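Local atomic coordinates of probable CoA-transferase alpha subunit (Rhodococcus jostii, PDB entry 6COJ), a protein that binds, together with a partner chain, a coenzyme A thioester carrying a spiro-bicyclic acyl group, and is probably the alpha subunit of a CoA-transferase-family enzyme. Residues A[63-68]-A[83-88]; A[33-38]-A[176-181]; A[112-117]-A[145-150]. The protein carries 1 engineered substitution. All coordinates share one frame; numbering follows the deposited sequence.

Contact 1 (A[63-68]-A[83-88]); sequences TVVTYG and KAYYGF. With F8G (S-{(3R,5R,9R)-1-[(2R,3S,4R,5R)-5-(6-amino-9H-purin-9-yl)-4-hydroxy-3-(phosphonooxy)tetrahydrofuran-2-yl]-3,5,9-trihydroxy-8,8-dimethyl-3,5-dioxido-10,14-dioxo-2,4,6-trioxa-11,15-diaza-3lambda~5~,5lambda~5~-diphosphaheptadecan-17-yl} (5R,10R)-7-hydroxy-10-methyl-2-oxo-1-oxaspiro[4.5]dec-6-ene-6-carbothioate (non-preferred name)), chain E.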
# COMPACT_ATOMS: atom_id res chain seq x y z
N THR A 63 12.21 10.15 21.41
CA THR A 63 11.49 10.77 20.32
C THR A 63 10.44 9.76 19.88
O THR A 63 10.79 8.63 19.53
CB THR A 63 12.45 11.11 19.18
OG1 THR A 63 13.37 12.12 19.61
CG2 THR A 63 11.70 11.63 17.96
N VAL A 64 9.17 10.12 19.97
CA VAL A 64 8.07 9.19 19.76
C VAL A 64 7.36 9.52 18.45
O VAL A 64 7.04 10.69 18.20
CB VAL A 64 7.08 9.18 20.94
CG1 VAL A 64 5.96 8.18 20.68
CG2 VAL A 64 7.80 8.82 22.21
N VAL A 65 7.12 8.50 17.63
CA VAL A 65 6.36 8.61 16.39
C VAL A 65 5.10 7.78 16.57
O VAL A 65 5.20 6.57 16.81
CB VAL A 65 7.17 8.11 15.18
CG1 VAL A 65 6.34 8.21 13.91
CG2 VAL A 65 8.47 8.89 15.04
N THR A 66 3.93 8.41 16.47
CA THR A 66 2.73 7.67 16.83
C THR A 66 1.48 8.37 16.31
O THR A 66 1.48 9.58 16.09
CB THR A 66 2.63 7.51 18.36
OG1 THR A 66 1.55 6.63 18.68
CG2 THR A 66 2.42 8.88 19.04
N TYR A 67 0.43 7.58 16.10
CA TYR A 67 -0.93 8.09 16.08
C TYR A 67 -1.38 8.06 17.53
O TYR A 67 -1.79 7.01 18.04
CB TYR A 67 -1.81 7.21 15.20
CG TYR A 67 -1.58 7.36 13.72
CD1 TYR A 67 -1.85 8.57 13.07
CD2 TYR A 67 -1.10 6.30 12.95
CE1 TYR A 67 -1.67 8.70 11.68
CE2 TYR A 67 -0.93 6.42 11.57
CZ TYR A 67 -1.21 7.62 10.95
OH TYR A 67 -1.05 7.71 9.58
N GLY A 68 -1.28 9.20 18.20
CA GLY A 68 -1.20 9.20 19.65
C GLY A 68 -2.50 8.93 20.38
O GLY A 68 -3.59 9.32 19.96
N LYS A 83 10.64 14.72 22.12
CA LYS A 83 10.15 15.17 20.83
C LYS A 83 9.10 14.18 20.37
O LYS A 83 9.22 12.97 20.62
CB LYS A 83 11.32 15.24 19.83
CG LYS A 83 11.00 15.92 18.51
CD LYS A 83 12.28 16.11 17.71
CE LYS A 83 12.01 16.86 16.40
NZ LYS A 83 13.22 16.96 15.52
N ALA A 84 8.05 14.68 19.73
CA ALA A 84 6.96 13.82 19.30
C ALA A 84 6.55 14.15 17.88
O ALA A 84 6.31 15.32 17.56
CB ALA A 84 5.76 13.93 20.26
N TYR A 85 6.46 13.12 17.04
CA TYR A 85 5.93 13.19 15.69
C TYR A 85 4.59 12.46 15.69
O TYR A 85 4.55 11.27 16.00
CB TYR A 85 6.87 12.44 14.74
CG TYR A 85 8.23 13.08 14.51
CD1 TYR A 85 9.23 13.00 15.48
CD2 TYR A 85 8.51 13.75 13.33
CE1 TYR A 85 10.47 13.59 15.27
CE2 TYR A 85 9.76 14.33 13.11
CZ TYR A 85 10.73 14.24 14.09
OH TYR A 85 11.97 14.81 13.90
N TYR A 86 3.51 13.16 15.35
CA TYR A 86 2.19 12.54 15.47
C TYR A 86 1.21 13.22 14.52
O TYR A 86 1.37 14.39 14.18
CB TYR A 86 1.65 12.62 16.91
CG TYR A 86 1.60 14.05 17.44
CD1 TYR A 86 2.70 14.61 18.07
CD2 TYR A 86 0.48 14.85 17.24
CE1 TYR A 86 2.68 15.92 18.53
CE2 TYR A 86 0.46 16.16 17.67
CZ TYR A 86 1.55 16.69 18.30
OH TYR A 86 1.54 17.99 18.74
N GLY A 87 0.18 12.46 14.13
CA GLY A 87 -0.88 12.99 13.29
C GLY A 87 -2.02 13.53 14.12
O GLY A 87 -2.81 14.36 13.65
N PHE A 88 -2.12 13.05 15.35
CA PHE A 88 -3.12 13.52 16.31
C PHE A 88 -2.78 12.88 17.64
O PHE A 88 -1.93 11.99 17.73
CB PHE A 88 -4.54 13.09 15.89
CG PHE A 88 -4.73 11.60 15.84
CD1 PHE A 88 -5.07 10.89 16.99
CD2 PHE A 88 -4.59 10.90 14.64
CE1 PHE A 88 -5.24 9.51 16.95
CE2 PHE A 88 -4.77 9.52 14.59
CZ PHE A 88 -5.09 8.83 15.75
C4 F8G E . -9.26 28.71 25.45
C5 F8G E . -8.78 29.65 24.43
C6 F8G E . -7.38 30.13 24.52
C8 F8G E . -10.87 29.12 24.05
N1 F8G E . -6.60 29.69 25.53
N3 F8G E . -8.43 28.30 26.45
C1' F8G E . -11.36 27.51 25.95
C2 F8G E . -7.04 28.76 26.57
C2' F8G E . -12.81 27.92 26.12
C3' F8G E . -13.47 26.57 26.28
C4' F8G E . -12.71 25.70 25.31
C5' F8G E . -13.36 25.75 23.95
CAA F8G E . -9.42 11.77 7.08
CAB F8G E . -10.12 12.57 8.15
CAC F8G E . -9.86 12.44 9.47
CAD F8G E . -9.12 11.23 10.00
CAE F8G E . -8.82 10.23 8.89
CAF F8G E . -8.30 10.93 7.65
CAG F8G E . -10.24 13.52 10.41
CAI F8G E . -7.83 9.15 9.31
CAK F8G E . -9.80 10.51 11.19
CAL F8G E . -8.91 10.67 12.44
CAM F8G E . -7.76 11.48 11.91
CAQ F8G E . -11.19 15.84 11.47
CAR F8G E . -12.35 15.32 12.30
CAT F8G E . -13.13 17.06 13.79
CAU F8G E . -13.28 17.47 15.24
CAV F8G E . -13.56 18.96 15.43
CAX F8G E . -14.97 19.25 17.36
CAY F8G E . -15.11 19.66 18.80
CAZ F8G E . -15.75 21.05 18.95
CBA F8G E . -15.68 21.47 20.41
CBM F8G E . -14.97 22.05 18.11
CBN F8G E . -17.22 21.05 18.53
N6 F8G E . -6.90 31.00 23.60
N7 F8G E . -9.83 29.86 23.60
N9 F8G E . -10.53 28.45 25.16
NAS F8G E . -12.41 15.96 13.60
NAW F8G E . -13.74 19.27 16.84
O2' F8G E . -13.01 28.74 27.28
O3' F8G E . -13.19 26.03 27.56
O4' F8G E . -11.40 26.28 25.24
O5' F8G E . -14.65 25.14 24.04
OAH F8G E . -10.96 13.35 7.75
OAJ F8G E . -9.92 13.41 11.59
OAN F8G E . -6.82 11.93 12.53
OAO F8G E . -7.87 11.70 10.49
OBB F8G E . -14.32 21.40 20.78
OBD F8G E . -13.88 23.29 22.50
OBJ F8G E . -13.65 17.67 12.87
OBK F8G E . -15.93 18.90 16.69
OBL F8G E . -15.91 18.69 19.51
OBO F8G E . -12.44 21.29 22.45
OBP F8G E . -14.78 20.96 23.27
OBQ F8G E . -16.39 23.53 23.07
OBR F8G E . -15.27 25.22 21.60
OCI F8G E . -13.81 25.37 29.92
OCJ F8G E . -14.53 27.56 29.00
OCK F8G E . -15.57 25.45 28.16
PBC F8G E . -13.88 21.69 22.30
PBE F8G E . -15.12 24.28 22.77
PCH F8G E . -14.31 26.10 28.70
SAP F8G E . -11.07 14.91 9.97
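A beta-alpha-beta unit of the fold supplies this contact: strand 62-65, helix 70-77 and strand 81-86; the chain beyond strand 81-86 runs on to F88 in the thioester pocket. Segments 63-68 and 83-88 lie in parallel register, their strand axes 4.6 Å apart and only 8° from alignment. V64 stands at the middle of the pairing, its N giving a hydrogen bond to K83 O (2.9 Å) while its O receives one from Y85 N, nearly along the C=O axis. T66 N then reaches Y85 O at 3.0 Å, again almost end-on.

On the face carrying T63, V65 and Y85, the Y85 ring leaves with CG anti to the carbonyl carbon (chi1 -68°) and its edge meets the methyl of T63, CG2 to CE1 3.5 Å. The extended K83 chain brings NZ to Y85 OH at 3.0 Å, and E151 binds both polar ends, so the phenol is held from two directions.

Beyond the corners at 66-67 and 87, G68 N bonds to F88 O from above the carbonyl plane (2.9 Å). F88, its CG in the crowded position between backbone N and carbonyl carbon (chi1 62°), offers one ring face to the backbone of Y67 and G68. The Y67 and F88 rings lie near parallel but slid apart, barely overlapping, with CD1 of Y67 3.4 Å from CE2 of F88. F88 CD2 comes within 3.2 Å of ligand OAN. Binding residues set just past the carboxyl ends of parallel strands are typical of Rossmann-like alpha/beta folds.

Contact 2 (A[33-38]-A[176-181]); sequences GMTIGI and NLDAAL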
# COMPACT_ATOMS: atom_id res chain seq x y z
N GLY A 33 17.09 8.18 24.46
CA GLY A 33 17.43 8.90 23.26
C GLY A 33 16.96 8.27 21.97
O GLY A 33 17.15 8.87 20.91
N MET A 34 16.36 7.09 22.02
CA MET A 34 15.91 6.43 20.81
C MET A 34 14.71 7.14 20.21
O MET A 34 13.93 7.80 20.91
CB MET A 34 15.50 4.99 21.09
CG MET A 34 16.64 4.01 21.02
SD MET A 34 16.01 2.35 21.27
CE MET A 34 17.49 1.39 20.99
N THR A 35 14.57 7.00 18.90
CA THR A 35 13.32 7.29 18.22
C THR A 35 12.51 5.99 18.17
O THR A 35 12.97 4.99 17.62
CB THR A 35 13.61 7.81 16.81
OG1 THR A 35 14.30 9.06 16.91
CG2 THR A 35 12.32 8.02 16.04
N ILE A 36 11.32 6.01 18.78
CA ILE A 36 10.49 4.81 18.90
C ILE A 36 9.13 5.09 18.27
O ILE A 36 8.48 6.09 18.59
CB ILE A 36 10.33 4.39 20.37
CG1 ILE A 36 11.71 4.13 20.99
CG2 ILE A 36 9.44 3.14 20.49
CD1 ILE A 36 11.67 3.60 22.41
N GLY A 37 8.71 4.19 17.39
CA GLY A 37 7.37 4.24 16.84
C GLY A 37 6.47 3.33 17.66
O GLY A 37 6.86 2.24 18.05
N ILE A 38 5.26 3.81 17.94
CA ILE A 38 4.29 3.04 18.71
C ILE A 38 3.07 2.80 17.84
O ILE A 38 2.48 3.75 17.30
CB ILE A 38 3.92 3.74 20.03
CG1 ILE A 38 5.18 4.03 20.83
CG2 ILE A 38 2.96 2.85 20.81
CD1 ILE A 38 4.92 4.75 22.13
N ASN A 176 12.33 7.18 9.95
CA ASN A 176 13.14 6.05 10.38
C ASN A 176 13.11 5.93 11.89
O ASN A 176 13.21 6.92 12.61
CB ASN A 176 14.59 6.24 9.91
CG ASN A 176 14.68 6.54 8.44
OD1 ASN A 176 14.50 5.65 7.61
ND2 ASN A 176 14.94 7.80 8.09
N LEU A 177 12.99 4.70 12.38
CA LEU A 177 12.83 4.45 13.80
C LEU A 177 13.96 3.57 14.33
O LEU A 177 14.35 2.59 13.67
CB LEU A 177 11.51 3.73 14.06
CG LEU A 177 10.27 4.30 13.37
CD1 LEU A 177 9.08 3.36 13.54
CD2 LEU A 177 9.96 5.68 13.92
N ASP A 178 14.44 3.88 15.53
CA ASP A 178 15.34 2.94 16.20
C ASP A 178 14.58 1.70 16.63
O ASP A 178 15.13 0.59 16.58
CB ASP A 178 16.01 3.60 17.40
CG ASP A 178 16.90 4.76 16.99
OD1 ASP A 178 17.75 4.56 16.08
OD2 ASP A 178 16.73 5.86 17.54
N ALA A 179 13.33 1.86 17.06
CA ALA A 179 12.56 0.72 17.53
C ALA A 179 11.08 0.95 17.23
O ALA A 179 10.62 2.08 17.08
CB ALA A 179 12.77 0.48 19.03
N ALA A 180 10.35 -0.16 17.13
CA ALA A 180 8.90 -0.14 17.04
C ALA A 180 8.33 -1.06 18.10
O ALA A 180 8.87 -2.14 18.37
CB ALA A 180 8.41 -0.62 15.66
N LEU A 181 7.23 -0.61 18.72
CA LEU A 181 6.46 -1.39 19.69
C LEU A 181 5.05 -1.51 19.15
O LEU A 181 4.39 -0.50 18.90
CB LEU A 181 6.43 -0.68 21.05
CG LEU A 181 7.77 -0.25 21.64
CD1 LEU A 181 7.54 0.57 22.91
CD2 LEU A 181 8.64 -1.46 21.94
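Isoleucine and leucine meet at the apolar centre of this contact, where strands 35-38 and 177-184 pair side by side in the central parallel sheet of a Rossmann-like alpha/beta fold. I36 CG2, anti to its backbone N, approaches L181 CG at 4.0 Å, and the two side chains cross obliquely on the face they share with A179 and I38. Through the sheet from them, L177 lays CD1 against the bare CA of G37 at 3.8 Å. A beta carbon on G37 would collide with that methyl, so the leucine occupies the space the glycine leaves. The other branch, CD2, touches T35 CG2, the two side chains crossing at about a right angle.

Between these two faces runs the backbone pairing, with the short strand axes turned 26° apart. Both backbone polar atoms of G37 are bonded: its N donates to A179 O in the carbonyl plane, and its O accepts L181 N at 3.0 Å, nearly along the C=O axis.

Toward the polar edge the chain turns a corner at D178. T35 O accepts A179 N at 3.2 Å and, more weakly and at a bent angle, D178 N. The CB of D178 also rests on M34 CG (3.7 Å), just before strand 35-38 begins, and its carboxylate takes a hydrogen bond from T35 N. An alanine here would lose that acceptor and would probably loosen the entry to strand 35-38. The bond is short and almost straight: T35 N lies 2.8 Å from D178 OD2, N-H...O angle 171°, and the oxygen accepts through its anti lone pair.

Contact 3 (A[112-117]-A[145-150]); sequences VREMDA and RRFWGD. Engineered in segment 112-117: A117 (natural residue Glu).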
# COMPACT_ATOMS: atom_id res chain seq x y z
N VAL A 112 7.35 19.43 19.26
CA VAL A 112 6.41 18.67 18.44
C VAL A 112 6.71 18.85 16.96
O VAL A 112 7.02 19.95 16.49
CB VAL A 112 4.92 18.94 18.76
CG1 VAL A 112 4.61 18.62 20.23
CG2 VAL A 112 4.52 20.36 18.41
N ARG A 113 6.62 17.74 16.23
CA ARG A 113 6.53 17.76 14.78
C ARG A 113 5.17 17.20 14.39
O ARG A 113 5.04 16.13 13.79
CB ARG A 113 7.69 17.00 14.14
CG ARG A 113 9.05 17.60 14.46
CD ARG A 113 9.22 19.03 13.89
NE ARG A 113 10.53 19.57 14.23
CZ ARG A 113 10.77 20.30 15.32
NH1 ARG A 113 9.78 20.61 16.15
NH2 ARG A 113 12.00 20.74 15.55
N GLU A 114 4.14 17.94 14.79
CA GLU A 114 2.76 17.62 14.46
C GLU A 114 2.58 17.66 12.95
O GLU A 114 3.18 18.50 12.26
CB GLU A 114 1.87 18.65 15.16
CG GLU A 114 0.38 18.42 14.99
CD GLU A 114 -0.43 19.31 15.91
OE1 GLU A 114 -0.07 19.42 17.10
OE2 GLU A 114 -1.42 19.91 15.44
N MET A 115 1.78 16.74 12.43
CA MET A 115 1.64 16.64 10.98
C MET A 115 0.26 16.11 10.63
O MET A 115 -0.45 15.57 11.48
CB MET A 115 2.73 15.73 10.39
CG MET A 115 2.57 14.26 10.76
SD MET A 115 3.96 13.25 10.20
CE MET A 115 4.90 13.12 11.72
N ASP A 116 -0.12 16.29 9.37
CA ASP A 116 -1.37 15.68 8.91
C ASP A 116 -1.31 14.17 9.12
O ASP A 116 -0.26 13.54 8.99
CB ASP A 116 -1.60 16.00 7.44
CG ASP A 116 -2.80 15.27 6.88
OD1 ASP A 116 -3.94 15.76 7.03
OD2 ASP A 116 -2.59 14.18 6.30
N ALA A 117 -2.46 13.57 9.47
CA ALA A 117 -2.46 12.14 9.77
C ALA A 117 -1.93 11.30 8.60
O ALA A 117 -1.27 10.28 8.81
CB ALA A 117 -3.85 11.68 10.20
N ARG A 145 3.67 23.35 8.16
CA ARG A 145 4.94 23.96 7.76
C ARG A 145 5.64 24.63 8.94
O ARG A 145 6.86 24.55 9.07
CB ARG A 145 4.72 24.98 6.65
CG ARG A 145 4.06 24.42 5.40
CD ARG A 145 4.85 23.27 4.80
NE ARG A 145 6.24 23.59 4.49
CZ ARG A 145 6.65 24.18 3.37
NH1 ARG A 145 5.77 24.53 2.44
NH2 ARG A 145 7.94 24.43 3.18
N ARG A 146 4.88 25.32 9.77
CA ARG A 146 5.45 26.04 10.92
C ARG A 146 5.84 25.14 12.06
O ARG A 146 6.75 25.43 12.75
CB ARG A 146 4.51 27.08 11.42
CG ARG A 146 4.24 28.19 10.48
CD ARG A 146 4.16 29.53 11.19
NE ARG A 146 3.16 29.75 12.24
CZ ARG A 146 3.47 29.95 13.53
NH1 ARG A 146 2.53 30.23 14.40
NH2 ARG A 146 4.74 29.84 13.97
N PHE A 147 5.10 24.06 12.28
CA PHE A 147 5.52 23.08 13.28
C PHE A 147 6.92 22.55 12.98
O PHE A 147 7.72 22.31 13.90
CB PHE A 147 4.55 21.91 13.33
CG PHE A 147 3.32 22.14 14.16
CD1 PHE A 147 3.41 22.35 15.54
CD2 PHE A 147 2.06 22.10 13.58
CE1 PHE A 147 2.27 22.55 16.29
CE2 PHE A 147 0.92 22.29 14.33
CZ PHE A 147 1.02 22.51 15.70
N TRP A 148 7.24 22.36 11.70
CA TRP A 148 8.48 21.71 11.30
C TRP A 148 9.58 22.67 10.89
O TRP A 148 10.76 22.30 10.97
CB TRP A 148 8.24 20.79 10.11
CG TRP A 148 7.46 19.56 10.38
CD1 TRP A 148 6.16 19.48 10.78
CD2 TRP A 148 7.92 18.21 10.21
NE1 TRP A 148 5.78 18.15 10.88
CE2 TRP A 148 6.85 17.36 10.54
CE3 TRP A 148 9.15 17.65 9.83
CZ2 TRP A 148 6.96 15.97 10.48
CZ3 TRP A 148 9.26 16.27 9.79
CH2 TRP A 148 8.17 15.45 10.11
N GLY A 149 9.23 23.86 10.42
CA GLY A 149 10.25 24.74 9.85
C GLY A 149 11.06 24.04 8.78
O GLY A 149 10.53 23.31 7.93
N ASP A 150 12.39 24.23 8.83
CA ASP A 150 13.26 23.73 7.78
C ASP A 150 13.45 22.22 7.82
O ASP A 150 14.10 21.67 6.92
CB ASP A 150 14.62 24.45 7.80
CG ASP A 150 15.43 24.21 6.53
OD1 ASP A 150 14.87 24.38 5.42
OD2 ASP A 150 16.62 23.85 6.64
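F147 and W148 both start with CG anti to the carbonyl carbon (chi1 -83° and -71°), which swings their rings from the end of helix 144-148 onto strand 111-114. E114, with CG anti to its backbone N, sets its CB over the centre of one F147 face, 3.7 Å from the centroid, a well-centred CH-pi contact. V112 CG2 packs alongside the same ring, 3.7 Å from CD1.

The indole is met differently. R113 CB lies over one face of its five-membered ring, while M115, bent at chi3, brings CE to the edge at CZ2 (3.7 Å), with SD also beside the ring edge, a Met-aromatic contact. W148 NE1 gives a bent hydrogen bond to E114 O (3.0 Å), which lies close to the indole plane although the donor stands above the carbonyl plane. The R113 chain folds back at chi2, so that NH1 binds V112 O at 2.9 Å and NE pairs with E151.

E114 OE1 is hydrogen-bonded to Y86 OH, and OE2 to a polar side chain of a chain of another protein. Strand 111-114 pairs with 81-86 in the sheet and carries helix 144-148 against its side chains, with strand 168-173 touching W148 and helix 117-128 following directly.

From the N terminus, segment 33-38 comes first and waits 138 residues before 176-181 closes contact 2, the widest loop. Contacts 1 and 3 are nested inside it, one after the other without crossing: contact 1 closes a single beta-alpha-beta unit before contact 3 opens. Contacts 1 and 2 share an interface, where T63 O and V65 N pair with I36. On its other flank contact 1 meets contact 3 through the packing of Y85 on R113 and through Y67 OH to the backbone O of the engineered A117. Contacts 2 and 3, about 18 Å apart between centres, do not touch. Together they tie five adjacent strands of the parallel sheet to one another and to helix 144-148.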